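Local coordinates for protein NAD(P)H dehydrogenase (quinone) (Deinococcus radiodurans, PDB 1YDG) that catalyses the two-electron reduction of quinones to quinols with NADH or NADPH, using one bound FMN per subunit of a homotetramer, at residues T19-G31 / L178-V190. Residues are numbered along the deposited sequence; the frame is centred on the assembly and turned at random.
Sequences TGYAMAQEAAEAG and LLENDRASIRHQV. With SO4 (sulfate ion), chain J.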
loop_
_atom_site.group_PDB
_atom_site.type_symbol
_atom_site.label_atom_id
_atom_site.label_comp_id
_atom_site.label_asym_id
_atom_site.label_seq_id
_atom_site.Cartn_x
_atom_site.Cartn_y
_atom_site.Cartn_z
ATOM N N THR B 19 -7.371 18.335 -15.610
ATOM C CA THR B 19 -7.204 16.964 -16.090
ATOM C C THR B 19 -8.281 16.033 -15.517
ATOM O O THR B 19 -8.908 15.292 -16.258
ATOM C CB THR B 19 -5.787 16.418 -15.821
ATOM O OG1 THR B 19 -4.838 17.254 -16.475
ATOM C CG2 THR B 19 -5.617 14.972 -16.351
ATOM N N GLY B 20 -8.509 16.094 -14.204
ATOM C CA GLY B 20 -9.561 15.286 -13.584
ATOM C C GLY B 20 -10.959 15.606 -14.078
ATOM O O GLY B 20 -11.803 14.725 -14.167
ATOM N N TYR B 21 -11.204 16.877 -14.400
ATOM C CA TYR B 21 -12.468 17.309 -14.960
ATOM C C TYR B 21 -12.673 16.664 -16.344
ATOM O O TYR B 21 -13.755 16.158 -16.637
ATOM C CB TYR B 21 -12.525 18.842 -15.025
ATOM C CG TYR B 21 -13.818 19.448 -15.548
ATOM C CD1 TYR B 21 -15.059 18.921 -15.197
ATOM C CD2 TYR B 21 -13.799 20.588 -16.357
ATOM C CE1 TYR B 21 -16.248 19.487 -15.671
ATOM C CE2 TYR B 21 -14.975 21.161 -16.825
ATOM C CZ TYR B 21 -16.202 20.605 -16.479
ATOM O OH TYR B 21 -17.387 21.166 -16.927
ATOM N N ALA B 22 -11.646 16.663 -17.188
ATOM C CA ALA B 22 -11.769 16.014 -18.513
ATOM C C ALA B 22 -12.050 14.512 -18.337
ATOM O O ALA B 22 -12.901 13.942 -19.016
ATOM C CB ALA B 22 -10.507 16.220 -19.331
ATOM N N MET B 23 -11.342 13.892 -17.398
ATOM C CA MET B 23 -11.533 12.472 -17.132
ATOM C C MET B 23 -12.932 12.196 -16.625
ATOM O O MET B 23 -13.553 11.244 -17.041
ATOM C CB MET B 23 -10.517 11.971 -16.093
ATOM C CG MET B 23 -9.075 12.008 -16.556
ATOM S SD MET B 23 -7.935 11.597 -15.233
ATOM C CE MET B 23 -8.279 9.877 -15.051
ATOM N N ALA B 24 -13.410 13.033 -15.704
ATOM C CA ALA B 24 -14.710 12.836 -15.090
ATOM C C ALA B 24 -15.830 13.034 -16.093
ATOM O O ALA B 24 -16.815 12.290 -16.076
ATOM C CB ALA B 24 -14.876 13.747 -13.899
ATOM N N GLN B 25 -15.667 14.005 -16.992
ATOM C CA GLN B 25 -16.632 14.182 -18.083
ATOM C C GLN B 25 -16.687 12.948 -18.974
ATOM O O GLN B 25 -17.770 12.512 -19.354
ATOM C CB GLN B 25 -16.316 15.422 -18.920
ATOM C CG GLN B 25 -16.417 16.743 -18.176
ATOM C CD GLN B 25 -16.095 17.928 -19.080
ATOM O OE1 GLN B 25 -16.933 18.346 -19.870
ATOM N NE2 GLN B 25 -14.874 18.445 -18.990
ATOM N N GLU B 26 -15.530 12.369 -19.287
ATOM C CA GLU B 26 -15.482 11.131 -20.088
ATOM C C GLU B 26 -16.187 9.984 -19.364
ATOM O O GLU B 26 -16.984 9.234 -19.961
ATOM C CB GLU B 26 -14.020 10.774 -20.425
ATOM C CG GLU B 26 -13.860 9.665 -21.451
ATOM C CD GLU B 26 -14.295 10.070 -22.865
ATOM O OE1 GLU B 26 -14.095 11.230 -23.268
ATOM O OE2 GLU B 26 -14.837 9.217 -23.580
ATOM N N ALA B 27 -15.921 9.872 -18.060
ATOM C CA ALA B 27 -16.602 8.900 -17.183
ATOM C C ALA B 27 -18.115 9.098 -17.192
ATOM O O ALA B 27 -18.866 8.146 -17.351
ATOM C CB ALA B 27 -16.073 9.012 -15.743
ATOM N N ALA B 28 -18.552 10.343 -17.043
ATOM C CA ALA B 28 -19.968 10.654 -17.002
ATOM C C ALA B 28 -20.708 10.290 -18.303
ATOM O O ALA B 28 -21.809 9.750 -18.253
ATOM C CB ALA B 28 -20.180 12.109 -16.658
ATOM N N GLU B 29 -20.085 10.569 -19.443
ATOM C CA GLU B 29 -20.622 10.206 -20.759
ATOM C C GLU B 29 -20.699 8.700 -20.970
ATOM O O GLU B 29 -21.677 8.177 -21.543
ATOM C CB GLU B 29 -19.723 10.790 -21.852
ATOM C CG GLU B 29 -19.764 12.286 -21.953
ATOM C CD GLU B 29 -18.862 12.842 -23.057
ATOM O OE1 GLU B 29 -18.722 14.091 -23.125
ATOM O OE2 GLU B 29 -18.310 12.045 -23.870
ATOM N N ALA B 30 -19.663 7.993 -20.520
ATOM C CA ALA B 30 -19.644 6.534 -20.611
ATOM C C ALA B 30 -20.772 5.946 -19.756
ATOM O O ALA B 30 -21.467 5.018 -20.182
ATOM C CB ALA B 30 -18.306 5.984 -20.187
ATOM N N GLY B 31 -20.966 6.511 -18.568
ATOM C CA GLY B 31 -22.059 6.105 -17.692
ATOM C C GLY B 31 -23.426 6.296 -18.304
ATOM O O GLY B 31 -24.269 5.408 -18.223
ATOM N N LEU B 178 -6.570 14.842 -23.353
ATOM C CA LEU B 178 -6.486 13.413 -23.094
ATOM C C LEU B 178 -6.348 12.626 -24.393
ATOM O O LEU B 178 -6.940 12.976 -25.414
ATOM C CB LEU B 178 -7.721 12.920 -22.319
ATOM C CG LEU B 178 -7.730 12.979 -20.785
ATOM C CD1 LEU B 178 -7.052 14.230 -20.247
ATOM C CD2 LEU B 178 -9.162 12.888 -20.299
ATOM N N LEU B 179 -5.575 11.552 -24.313
ATOM C CA LEU B 179 -5.379 10.625 -25.410
ATOM C C LEU B 179 -6.568 9.692 -25.500
ATOM O O LEU B 179 -7.270 9.473 -24.509
ATOM C CB LEU B 179 -4.128 9.786 -25.166
ATOM C CG LEU B 179 -2.873 10.509 -24.685
ATOM C CD1 LEU B 179 -1.749 9.505 -24.510
ATOM C CD2 LEU B 179 -2.481 11.608 -25.653
ATOM N N GLU B 180 -6.766 9.126 -26.685
ATOM C CA GLU B 180 -7.831 8.148 -26.932
ATOM C C GLU B 180 -7.712 6.928 -26.014
ATOM O O GLU B 180 -8.719 6.405 -25.535
ATOM C CB GLU B 180 -7.806 7.705 -28.403
ATOM C CG GLU B 180 -8.655 6.470 -28.761
ATOM C CD GLU B 180 -10.149 6.736 -28.732
ATOM O OE1 GLU B 180 -10.797 6.630 -29.796
ATOM O OE2 GLU B 180 -10.681 7.047 -27.648
ATOM N N ASN B 181 -6.480 6.492 -25.778
ATOM C CA ASN B 181 -6.213 5.308 -24.970
ATOM C C ASN B 181 -6.667 5.521 -23.519
ATOM O O ASN B 181 -7.310 4.656 -22.910
ATOM C CB ASN B 181 -4.719 4.962 -25.007
ATOM C CG ASN B 181 -4.095 5.159 -26.397
ATOM O OD1 ASN B 181 -4.321 4.353 -27.319
ATOM N ND2 ASN B 181 -3.307 6.242 -26.553
ATOM N N ASP B 182 -6.323 6.689 -22.981
ATOM C CA ASP B 182 -6.820 7.115 -21.676
ATOM C C ASP B 182 -8.344 7.214 -21.647
ATOM O O ASP B 182 -8.972 6.765 -20.693
ATOM C CB ASP B 182 -6.167 8.436 -21.260
ATOM C CG ASP B 182 -4.684 8.271 -20.928
ATOM O OD1 ASP B 182 -4.261 7.137 -20.585
ATOM O OD2 ASP B 182 -3.937 9.267 -21.001
ATOM N N ARG B 183 -8.930 7.754 -22.708
ATOM C CA ARG B 183 -10.379 7.919 -22.796
ATOM C C ARG B 183 -11.109 6.591 -22.906
ATOM O O ARG B 183 -12.171 6.425 -22.332
ATOM C CB ARG B 183 -10.751 8.827 -23.970
ATOM C CG ARG B 183 -10.246 10.252 -23.784
ATOM C CD ARG B 183 -10.724 11.207 -24.868
ATOM N NE ARG B 183 -10.241 12.578 -24.648
ATOM C CZ ARG B 183 -10.739 13.442 -23.759
ATOM N NH1 ARG B 183 -11.747 13.106 -22.949
ATOM N NH2 ARG B 183 -10.207 14.663 -23.662
ATOM N N ALA B 184 -10.532 5.649 -23.639
ATOM C CA ALA B 184 -11.137 4.314 -23.790
ATOM C C ALA B 184 -11.010 3.504 -22.511
ATOM O O ALA B 184 -11.877 2.693 -22.182
ATOM C CB ALA B 184 -10.471 3.582 -24.942
ATOM N N SER B 185 -9.927 3.747 -21.788
ATOM C CA SER B 185 -9.689 3.138 -20.492
ATOM C C SER B 185 -10.789 3.547 -19.504
ATOM O O SER B 185 -11.429 2.699 -18.864
ATOM C CB SER B 185 -8.313 3.568 -19.996
ATOM O OG SER B 185 -7.825 2.703 -19.002
ATOM N N ILE B 186 -11.043 4.850 -19.431
ATOM C CA ILE B 186 -12.084 5.395 -18.567
ATOM C C ILE B 186 -13.447 4.826 -18.951
ATOM O O ILE B 186 -14.170 4.340 -18.092
ATOM C CB ILE B 186 -12.092 6.948 -18.641
ATOM C CG1 ILE B 186 -10.834 7.511 -17.984
ATOM C CG2 ILE B 186 -13.340 7.532 -17.996
ATOM C CD1 ILE B 186 -10.449 8.880 -18.485
ATOM N N ARG B 187 -13.778 4.871 -20.245
ATOM C CA ARG B 187 -15.079 4.384 -20.733
ATOM C C ARG B 187 -15.365 2.944 -20.319
ATOM O O ARG B 187 -16.475 2.608 -19.884
ATOM C CB ARG B 187 -15.170 4.488 -22.266
ATOM C CG ARG B 187 -15.212 5.912 -22.828
ATOM C CD ARG B 187 -15.728 5.974 -24.301
ATOM N NE ARG B 187 -14.833 5.355 -25.299
ATOM C CZ ARG B 187 -13.816 5.964 -25.924
ATOM N NH1 ARG B 187 -13.496 7.227 -25.663
ATOM N NH2 ARG B 187 -13.094 5.298 -26.816
ATOM N N HIS B 188 -14.371 2.085 -20.484
ATOM C CA HIS B 188 -14.516 0.670 -20.172
ATOM C C HIS B 188 -14.694 0.449 -18.677
ATOM O O HIS B 188 -15.583 -0.311 -18.247
ATOM C CB HIS B 188 -13.310 -0.127 -20.686
ATOM C CG HIS B 188 -13.263 -1.536 -20.176
ATOM N ND1 HIS B 188 -14.126 -2.518 -20.626
ATOM C CD2 HIS B 188 -12.496 -2.117 -19.220
ATOM C CE1 HIS B 188 -13.878 -3.647 -19.979
ATOM N NE2 HIS B 188 -12.888 -3.431 -19.127
ATOM N N GLN B 189 -13.850 1.114 -17.898
ATOM C CA GLN B 189 -13.932 1.063 -16.427
ATOM C C GLN B 189 -15.337 1.361 -15.920
ATOM O O GLN B 189 -15.863 0.625 -15.089
ATOM C CB GLN B 189 -12.950 2.029 -15.791
ATOM C CG GLN B 189 -12.940 1.979 -14.258
ATOM C CD GLN B 189 -11.907 2.877 -13.646
ATOM O OE1 GLN B 189 -10.844 3.104 -14.227
ATOM N NE2 GLN B 189 -12.201 3.397 -12.440
ATOM N N VAL B 190 -15.930 2.428 -16.443
ATOM C CA VAL B 190 -17.247 2.889 -16.016
ATOM C C VAL B 190 -18.341 1.980 -16.572
ATOM O O VAL B 190 -19.235 1.584 -15.843
ATOM C CB VAL B 190 -17.495 4.354 -16.439
ATOM C CG1 VAL B 190 -18.924 4.817 -16.061
ATOM C CG2 VAL B 190 -16.456 5.292 -15.793
HETATM S S SO4 J . -5.769 18.092 -12.348
HETATM O O1 SO4 J . -5.539 18.824 -13.595
HETATM O O2 SO4 J . -4.834 16.991 -12.242
HETATM O O3 SO4 J . -5.586 19.038 -11.248
HETATM O O4 SO4 J . -7.113 17.531 -12.354
HETATM O O HOH W 1 -13.630 14.799 -21.328
#
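Glu26 reaches across to two arginines of the neighbouring helix, one with each carboxylate oxygen. OE1 takes NH1 of Arg183 at 3.0 Å, on its anti side but tilted out of the carboxylate plane, with a bent N-H...O angle of 140°; OE2 takes NH1 of Arg187 at 3.2 Å, a much straighter bond that lies in the guanidinium plane but comes from above the carboxylate. CG anti to the backbone N (chi1 -170°) and a bend at chi2 bring the carboxylate between them. A water bridges Arg183 NH1 to Ala22 O, while Glu180 OE2 holds Arg187 NH2 at 3.1 Å. Alongside, Ala27 CB meets Ile186 CG2 at 3.8 Å and Val190 CG2 at 3.7 Å, Ala30 CB sits on Arg187 CA, and Leu178 CD2 meets Ala22 and Met23. Met23 and Ile186 also touch Met121 of strand 117-124; segments 19-31 and 180-190 cross at -45°. A sulfate on Thr19 N and Gly20 N probably marks the FMN phosphate site. With an alanine at Glu26, Arg183 would probably lose its carboxylate partner and be less firmly placed, while Arg187 would keep Glu180. Two acids and two arginines thus make a charge-balanced network joining the FMN-binding helix to helix 180-204.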